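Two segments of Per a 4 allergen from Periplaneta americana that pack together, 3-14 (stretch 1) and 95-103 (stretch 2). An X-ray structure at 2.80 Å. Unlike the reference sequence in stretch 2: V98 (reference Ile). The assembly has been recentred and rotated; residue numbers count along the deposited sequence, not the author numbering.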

# COMPACT_ATOMS: atom_id res chain seq x y z
N SER A 3 3.86 -4.00 21.80
CA SER A 3 2.45 -3.73 22.09
C SER A 3 2.02 -2.67 21.08
O SER A 3 2.82 -1.83 20.69
CB SER A 3 2.31 -3.15 23.49
OG SER A 3 3.04 -1.94 23.59
N CYS A 4 0.76 -2.69 20.67
CA CYS A 4 0.27 -1.72 19.69
C CYS A 4 -0.18 -0.38 20.27
O CYS A 4 -1.27 -0.28 20.81
CB CYS A 4 -0.89 -2.33 18.90
SG CYS A 4 -1.53 -1.35 17.50
N GLN A 5 0.65 0.65 20.15
CA GLN A 5 0.29 1.97 20.65
C GLN A 5 0.11 2.93 19.46
O GLN A 5 0.98 3.05 18.61
CB GLN A 5 1.39 2.50 21.56
CG GLN A 5 1.99 1.46 22.47
CD GLN A 5 0.94 0.73 23.27
OE1 GLN A 5 0.18 1.33 24.02
NE2 GLN A 5 0.90 -0.59 23.12
N ILE A 6 -1.03 3.61 19.42
CA ILE A 6 -1.29 4.55 18.34
C ILE A 6 -1.89 5.80 18.97
O ILE A 6 -2.82 5.73 19.81
CB ILE A 6 -2.31 3.99 17.29
CG1 ILE A 6 -1.71 2.82 16.52
CG2 ILE A 6 -2.72 5.07 16.31
CD1 ILE A 6 -2.70 2.19 15.51
N GLY A 7 -1.36 6.95 18.57
CA GLY A 7 -1.87 8.20 19.07
C GLY A 7 -3.35 8.27 18.78
O GLY A 7 -3.87 7.53 17.95
N THR A 8 -4.03 9.17 19.48
CA THR A 8 -5.46 9.39 19.34
C THR A 8 -5.75 10.34 20.48
O THR A 8 -5.12 10.27 21.53
CB THR A 8 -6.28 8.06 19.46
OG1 THR A 8 -7.68 8.36 19.59
CG2 THR A 8 -5.82 7.23 20.64
N SER A 9 -6.68 11.26 20.25
CA SER A 9 -7.02 12.25 21.26
C SER A 9 -8.53 12.26 21.35
O SER A 9 -9.16 13.29 21.60
CB SER A 9 -6.54 13.63 20.82
OG SER A 9 -7.35 14.14 19.76
N PHE A 10 -9.11 11.10 21.11
CA PHE A 10 -10.55 10.94 21.14
C PHE A 10 -10.87 10.47 22.55
O PHE A 10 -9.96 10.05 23.28
CB PHE A 10 -10.91 9.87 20.10
CG PHE A 10 -12.38 9.63 19.94
CD1 PHE A 10 -13.18 10.53 19.26
CD2 PHE A 10 -12.96 8.46 20.43
CE1 PHE A 10 -14.53 10.27 19.06
CE2 PHE A 10 -14.30 8.19 20.25
CZ PHE A 10 -15.10 9.10 19.55
N THR A 11 -12.14 10.57 22.94
CA THR A 11 -12.59 10.11 24.26
C THR A 11 -14.09 10.03 24.23
O THR A 11 -14.73 10.54 23.31
CB THR A 11 -12.29 11.06 25.40
OG1 THR A 11 -13.00 12.28 25.16
CG2 THR A 11 -10.79 11.31 25.54
N GLY A 12 -14.65 9.41 25.27
CA GLY A 12 -16.09 9.26 25.38
C GLY A 12 -16.59 8.19 24.44
O GLY A 12 -17.77 8.17 24.09
N LEU A 13 -15.69 7.29 24.05
CA LEU A 13 -16.04 6.21 23.14
C LEU A 13 -17.15 5.36 23.74
O LEU A 13 -17.09 4.96 24.89
CB LEU A 13 -14.80 5.35 22.84
CG LEU A 13 -15.05 4.10 21.98
CD1 LEU A 13 -15.64 4.48 20.63
CD2 LEU A 13 -13.76 3.32 21.84
N ASP A 14 -18.18 5.09 22.95
CA ASP A 14 -19.31 4.30 23.39
C ASP A 14 -19.67 3.28 22.28
O ASP A 14 -20.50 3.54 21.40
CB ASP A 14 -20.48 5.25 23.70
CG ASP A 14 -21.72 4.53 24.20
OD1 ASP A 14 -21.62 3.34 24.56
OD2 ASP A 14 -22.80 5.14 24.24
N TYR A 95 -7.63 -2.17 19.33
CA TYR A 95 -7.72 -1.12 18.32
C TYR A 95 -8.02 0.26 18.95
O TYR A 95 -8.81 0.35 19.91
CB TYR A 95 -8.86 -1.45 17.35
CG TYR A 95 -8.65 -2.72 16.59
CD1 TYR A 95 -7.97 -2.71 15.38
CD2 TYR A 95 -9.12 -3.93 17.08
CE1 TYR A 95 -7.77 -3.88 14.67
CE2 TYR A 95 -8.93 -5.10 16.38
CZ TYR A 95 -8.25 -5.07 15.17
OH TYR A 95 -8.07 -6.22 14.44
N PHE A 96 -7.43 1.31 18.39
CA PHE A 96 -7.61 2.68 18.86
C PHE A 96 -8.66 3.42 18.06
O PHE A 96 -8.61 3.41 16.86
CB PHE A 96 -6.29 3.44 18.77
CG PHE A 96 -5.23 2.87 19.64
CD1 PHE A 96 -4.87 3.51 20.81
CD2 PHE A 96 -4.65 1.64 19.33
CE1 PHE A 96 -3.94 2.92 21.67
CE2 PHE A 96 -3.74 1.05 20.18
CZ PHE A 96 -3.38 1.68 21.35
N MSE A 97 -9.61 4.06 18.72
CA MSE A 97 -10.63 4.79 18.01
C MSE A 97 -10.08 6.18 17.80
O MSE A 97 -10.21 7.02 18.66
CB MSE A 97 -11.88 4.89 18.86
CG MSE A 97 -12.96 5.69 18.22
SE MSE A 97 -13.40 4.94 16.50
CE MSE A 97 -14.78 3.68 17.05
N VAL A 98 -9.45 6.43 16.65
CA VAL A 98 -8.88 7.74 16.37
C VAL A 98 -9.88 8.88 16.24
O VAL A 98 -9.58 10.02 16.62
CB VAL A 98 -8.04 7.66 15.10
CG1 VAL A 98 -7.50 9.04 14.73
CG2 VAL A 98 -6.92 6.67 15.32
N GLY A 99 -11.07 8.59 15.71
CA GLY A 99 -12.07 9.63 15.56
C GLY A 99 -13.36 9.20 14.90
O GLY A 99 -13.34 8.55 13.85
N THR A 100 -14.49 9.56 15.49
CA THR A 100 -15.77 9.21 14.89
C THR A 100 -16.96 10.05 15.38
O THR A 100 -16.92 10.66 16.44
CB THR A 100 -16.09 7.74 15.15
OG1 THR A 100 -17.32 7.43 14.49
CG2 THR A 100 -16.24 7.47 16.65
N ASP A 101 -18.02 10.09 14.58
CA ASP A 101 -19.21 10.82 14.95
C ASP A 101 -20.35 9.82 15.03
O ASP A 101 -21.52 10.18 15.05
CB ASP A 101 -19.52 11.91 13.92
CG ASP A 101 -20.07 11.35 12.62
OD1 ASP A 101 -20.42 12.17 11.75
OD2 ASP A 101 -20.16 10.12 12.46
N TYR A 102 -19.97 8.55 15.06
CA TYR A 102 -20.90 7.43 15.14
C TYR A 102 -21.95 7.38 14.06
O TYR A 102 -22.85 6.54 14.15
CB TYR A 102 -21.62 7.36 16.49
CG TYR A 102 -20.70 7.26 17.68
CD1 TYR A 102 -20.20 8.41 18.28
CD2 TYR A 102 -20.31 6.03 18.20
CE1 TYR A 102 -19.34 8.34 19.36
CE2 TYR A 102 -19.45 5.96 19.29
CZ TYR A 102 -18.96 7.12 19.85
OH TYR A 102 -18.06 7.09 20.87
N GLN A 103 -21.89 8.24 13.05
CA GLN A 103 -22.88 8.16 11.99
C GLN A 103 -22.60 8.94 10.71
O GLN A 103 -23.45 9.68 10.24
CB GLN A 103 -24.27 8.52 12.54
CG GLN A 103 -25.10 7.26 12.85
CD GLN A 103 -26.39 7.53 13.60
OE1 GLN A 103 -27.27 8.25 13.12
NE2 GLN A 103 -26.52 6.95 14.79

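How does the strand that opens stretch 2 first meet stretch 1? Y95 directs its CA-to-CB bond away and makes no contact, so the work falls to F96, which points its CA-to-CB bond toward stretch 1 and has the largest covered area of any residue here. I6 lies over one face of its ring: I6 CB sits 4.1 Å from the centroid of the F96 ring, 23° off the normal, a CH-pi contact. T8 CG2 approaches the edge of the same ring, 3.8 Å from F96 CD1, so the aromatic group is met from two directions.

What does M97 contribute, with both its backbone and its side chain? Its carbonyl accepts a hydrogen bond from the T8 hydroxyl, T8 OG1 to M97 O at 3.0 Å, which ties the irregular segment to the strand near the closest pairing in the register, T8 with V98. The selenomethionine side chain turns to apolar partners: M97 CG lies 3.5 Å from F10 CE2, and M97 CE lies 3.8 Å from L13 CD1.

Where does F10 meet the strand beyond M97? V98 points its CA-to-CB bond away from stretch 1 and T100 points sideways, while F10 CD1 lies 4.0 Å from G99 CA. The ring reaches further along the strand, where F10 CZ comes within 3.5 Å of T100 CG2.

How is the far end held once the strand has ended? The CA-to-CB bond of Y102 points toward stretch 1, and its hydroxyl accepts a hydrogen bond from D14 N to Y102 OH at 2.9 Å. The same oxygen approaches the edge of the F10 ring, with Y102 OH 3.8 Å from F10 CZ. Although L13 leaves its backbone sideways, its end comes nearer, bringing L13 CD1 to 4.3 Å from Y102 CE2.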